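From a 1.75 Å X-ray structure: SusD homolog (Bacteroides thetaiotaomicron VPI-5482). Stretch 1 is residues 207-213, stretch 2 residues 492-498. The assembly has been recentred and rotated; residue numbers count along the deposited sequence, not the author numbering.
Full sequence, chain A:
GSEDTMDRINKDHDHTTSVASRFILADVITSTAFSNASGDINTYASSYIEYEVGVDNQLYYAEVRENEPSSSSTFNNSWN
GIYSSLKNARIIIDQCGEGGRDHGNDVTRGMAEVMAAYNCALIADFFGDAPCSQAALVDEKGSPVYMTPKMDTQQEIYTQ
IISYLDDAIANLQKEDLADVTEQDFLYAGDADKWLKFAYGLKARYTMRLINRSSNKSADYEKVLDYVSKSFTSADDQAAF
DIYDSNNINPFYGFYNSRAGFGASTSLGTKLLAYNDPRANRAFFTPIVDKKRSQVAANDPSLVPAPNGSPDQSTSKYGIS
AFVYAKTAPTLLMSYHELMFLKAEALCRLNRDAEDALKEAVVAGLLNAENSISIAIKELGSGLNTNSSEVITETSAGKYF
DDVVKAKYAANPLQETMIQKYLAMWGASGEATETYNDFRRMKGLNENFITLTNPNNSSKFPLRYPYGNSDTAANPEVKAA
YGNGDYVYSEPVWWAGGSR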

# COMPACT_ATOMS: atom_id res chain seq x y z
N MSE A 207 -10.11 5.98 -9.55
CA MSE A 207 -10.85 4.76 -9.21
C MSE A 207 -11.26 4.80 -7.74
O MSE A 207 -12.32 4.32 -7.35
CB MSE A 207 -10.03 3.51 -9.51
CG MSE A 207 -10.84 2.25 -9.30
SE MSE A 207 -12.17 2.01 -10.64
CE MSE A 207 -10.85 1.42 -11.83
N ARG A 208 -10.42 5.43 -6.92
CA ARG A 208 -10.73 5.49 -5.47
C ARG A 208 -12.09 6.09 -5.17
O ARG A 208 -12.81 5.65 -4.26
CB ARG A 208 -9.68 6.32 -4.73
CG ARG A 208 -9.96 6.38 -3.23
CD ARG A 208 -9.31 5.22 -2.49
NE ARG A 208 -7.89 5.54 -2.29
CZ ARG A 208 -6.86 4.87 -2.79
NH1 ARG A 208 -7.03 3.76 -3.48
NH2 ARG A 208 -5.63 5.27 -2.52
N LEU A 209 -12.44 7.11 -5.96
CA LEU A 209 -13.65 7.92 -5.68
C LEU A 209 -14.87 7.54 -6.50
O LEU A 209 -15.87 8.24 -6.53
CB LEU A 209 -13.38 9.38 -5.91
CG LEU A 209 -12.20 10.05 -5.21
CD1 LEU A 209 -12.32 11.56 -5.41
CD2 LEU A 209 -12.11 9.71 -3.75
N ILE A 210 -14.76 6.42 -7.17
CA ILE A 210 -15.78 5.97 -8.13
C ILE A 210 -17.19 5.89 -7.56
O ILE A 210 -18.15 6.20 -8.23
CB ILE A 210 -15.39 4.62 -8.79
CG1 ILE A 210 -16.18 4.41 -10.09
CG2 ILE A 210 -15.56 3.44 -7.80
CD1 ILE A 210 -15.88 5.45 -11.16
N ASN A 211 -17.29 5.44 -6.32
CA ASN A 211 -18.59 5.32 -5.68
C ASN A 211 -19.35 6.63 -5.69
O ASN A 211 -20.59 6.67 -5.69
CB ASN A 211 -18.41 4.83 -4.24
CG ASN A 211 -19.71 4.50 -3.54
OD1 ASN A 211 -20.68 4.08 -4.17
ND2 ASN A 211 -19.71 4.62 -2.22
N ARG A 212 -18.59 7.71 -5.72
CA ARG A 212 -19.13 9.05 -5.61
C ARG A 212 -19.31 9.74 -6.97
O ARG A 212 -19.77 10.87 -7.07
CB ARG A 212 -18.25 9.91 -4.72
CG ARG A 212 -18.24 9.53 -3.29
CD ARG A 212 -19.63 9.82 -2.67
NE ARG A 212 -19.63 9.47 -1.26
CZ ARG A 212 -20.60 9.76 -0.41
NH1 ARG A 212 -21.72 10.36 -0.82
NH2 ARG A 212 -20.47 9.42 0.85
N SER A 213 -19.00 9.01 -8.02
CA SER A 213 -19.02 9.59 -9.37
C SER A 213 -20.39 9.86 -9.97
O SER A 213 -21.35 9.14 -9.72
CB SER A 213 -18.25 8.69 -10.32
OG SER A 213 -18.24 9.23 -11.62
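Stretch 2, residues 492-498: VWWAGGS

Residues 492-498, near the end of the chain, fold back onto a segment almost three hundred residues earlier, where a helix finishes at Arg 208 and the chain continues into a 3-10 segment ending at Arg 212. Stretch 2 has its own 3-10 segment, 493-495, so two short turns meet rather than two long elements. The nearest CA atoms are those of Leu 209 and Trp 494, 5.3 Å apart, and 469 Å² of surface is buried.

Each tryptophan offers a ring face to an arginine. The guanidinium of Arg 212 lies flat on Trp 493, centres 3.7 Å apart and planes 8° from parallel, so its charge faces the pi electrons; further back, Arg 212 CG sits 3.6 Å from the centroid of the six-membered ring of Trp 493. Long and flat-ended, arginine can thus cover both rings of an indole. On Trp 494 the aliphatic part of Arg 208 does the packing: its CG stands 3.6 Å above the centroid of the five-membered ring, while its guanidinium nitrogens are hydrogen-bonded elsewhere in the structure.

Leu 209 adds a purely apolar contact, its CD2 lying 3.7 Å from Trp 494 CB and 4.3 Å from Trp 493 CZ3, at the edge of that ring.

Polar contacts rely on the backbone of stretch 2. Arg 212 donates from NE (2.9 Å) and NH2 (3.0 Å) to Trp 493 O, a forked grip that fixes the guanidinium over the ring. A water accepts from Asn 211 N (3.0 Å) and lies within hydrogen-bonding distance of Arg 208 O (2.6 Å) and Trp 494 O (2.8 Å), bridging the two backbones.

Glycines finish the turn. Gly 496 has phi near 100°, where a CB would jam against the preceding carbonyl; at Gly 497 one would clash with Val 492 O.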

# COMPACT_ATOMS: atom_id res chain seq x y z
N VAL A 492 -15.44 6.00 5.56
CA VAL A 492 -14.90 7.26 5.00
C VAL A 492 -15.83 7.70 3.85
O VAL A 492 -16.66 6.92 3.36
CB VAL A 492 -13.41 7.13 4.56
CG1 VAL A 492 -12.61 6.69 5.81
CG2 VAL A 492 -13.18 6.15 3.38
N TRP A 493 -15.70 8.94 3.42
CA TRP A 493 -16.61 9.47 2.38
C TRP A 493 -16.63 8.71 1.06
O TRP A 493 -17.69 8.39 0.54
CB TRP A 493 -16.35 10.94 2.17
CG TRP A 493 -17.15 11.56 1.10
CD1 TRP A 493 -18.44 12.03 1.19
CD2 TRP A 493 -16.71 11.85 -0.22
NE1 TRP A 493 -18.81 12.59 -0.00
CE2 TRP A 493 -17.77 12.48 -0.89
CE3 TRP A 493 -15.51 11.63 -0.92
CZ2 TRP A 493 -17.68 12.90 -2.22
CZ3 TRP A 493 -15.42 12.03 -2.25
CH2 TRP A 493 -16.51 12.66 -2.88
N TRP A 494 -15.48 8.36 0.54
CA TRP A 494 -15.45 7.66 -0.74
C TRP A 494 -16.05 6.27 -0.64
O TRP A 494 -16.34 5.63 -1.66
CB TRP A 494 -14.08 7.66 -1.44
CG TRP A 494 -12.83 7.22 -0.70
CD1 TRP A 494 -11.77 8.01 -0.39
CD2 TRP A 494 -12.48 5.90 -0.23
NE1 TRP A 494 -10.79 7.29 0.23
CE2 TRP A 494 -11.19 5.99 0.35
CE3 TRP A 494 -13.12 4.66 -0.25
CZ2 TRP A 494 -10.52 4.90 0.91
CZ3 TRP A 494 -12.44 3.55 0.32
CH2 TRP A 494 -11.17 3.69 0.89
N ALA A 495 -16.30 5.86 0.60
CA ALA A 495 -16.88 4.52 0.87
C ALA A 495 -18.35 4.64 1.19
O ALA A 495 -18.97 3.68 1.61
CB ALA A 495 -16.12 3.79 1.99
N GLY A 496 -18.89 5.84 1.02
CA GLY A 496 -20.30 6.07 1.29
C GLY A 496 -20.55 6.72 2.62
O GLY A 496 -21.70 6.91 3.04
N GLY A 497 -19.47 7.04 3.33
CA GLY A 497 -19.60 7.72 4.65
C GLY A 497 -19.82 9.20 4.54
O GLY A 497 -19.84 9.76 3.46
N SER A 498 -20.01 9.86 5.68
CA SER A 498 -20.26 11.31 5.70
C SER A 498 -19.17 12.10 6.38
O SER A 498 -19.14 13.30 6.25
CB SER A 498 -21.54 11.62 6.45
OG SER A 498 -21.43 11.19 7.80
O HOH W 1 -15.34 4.88 -4.17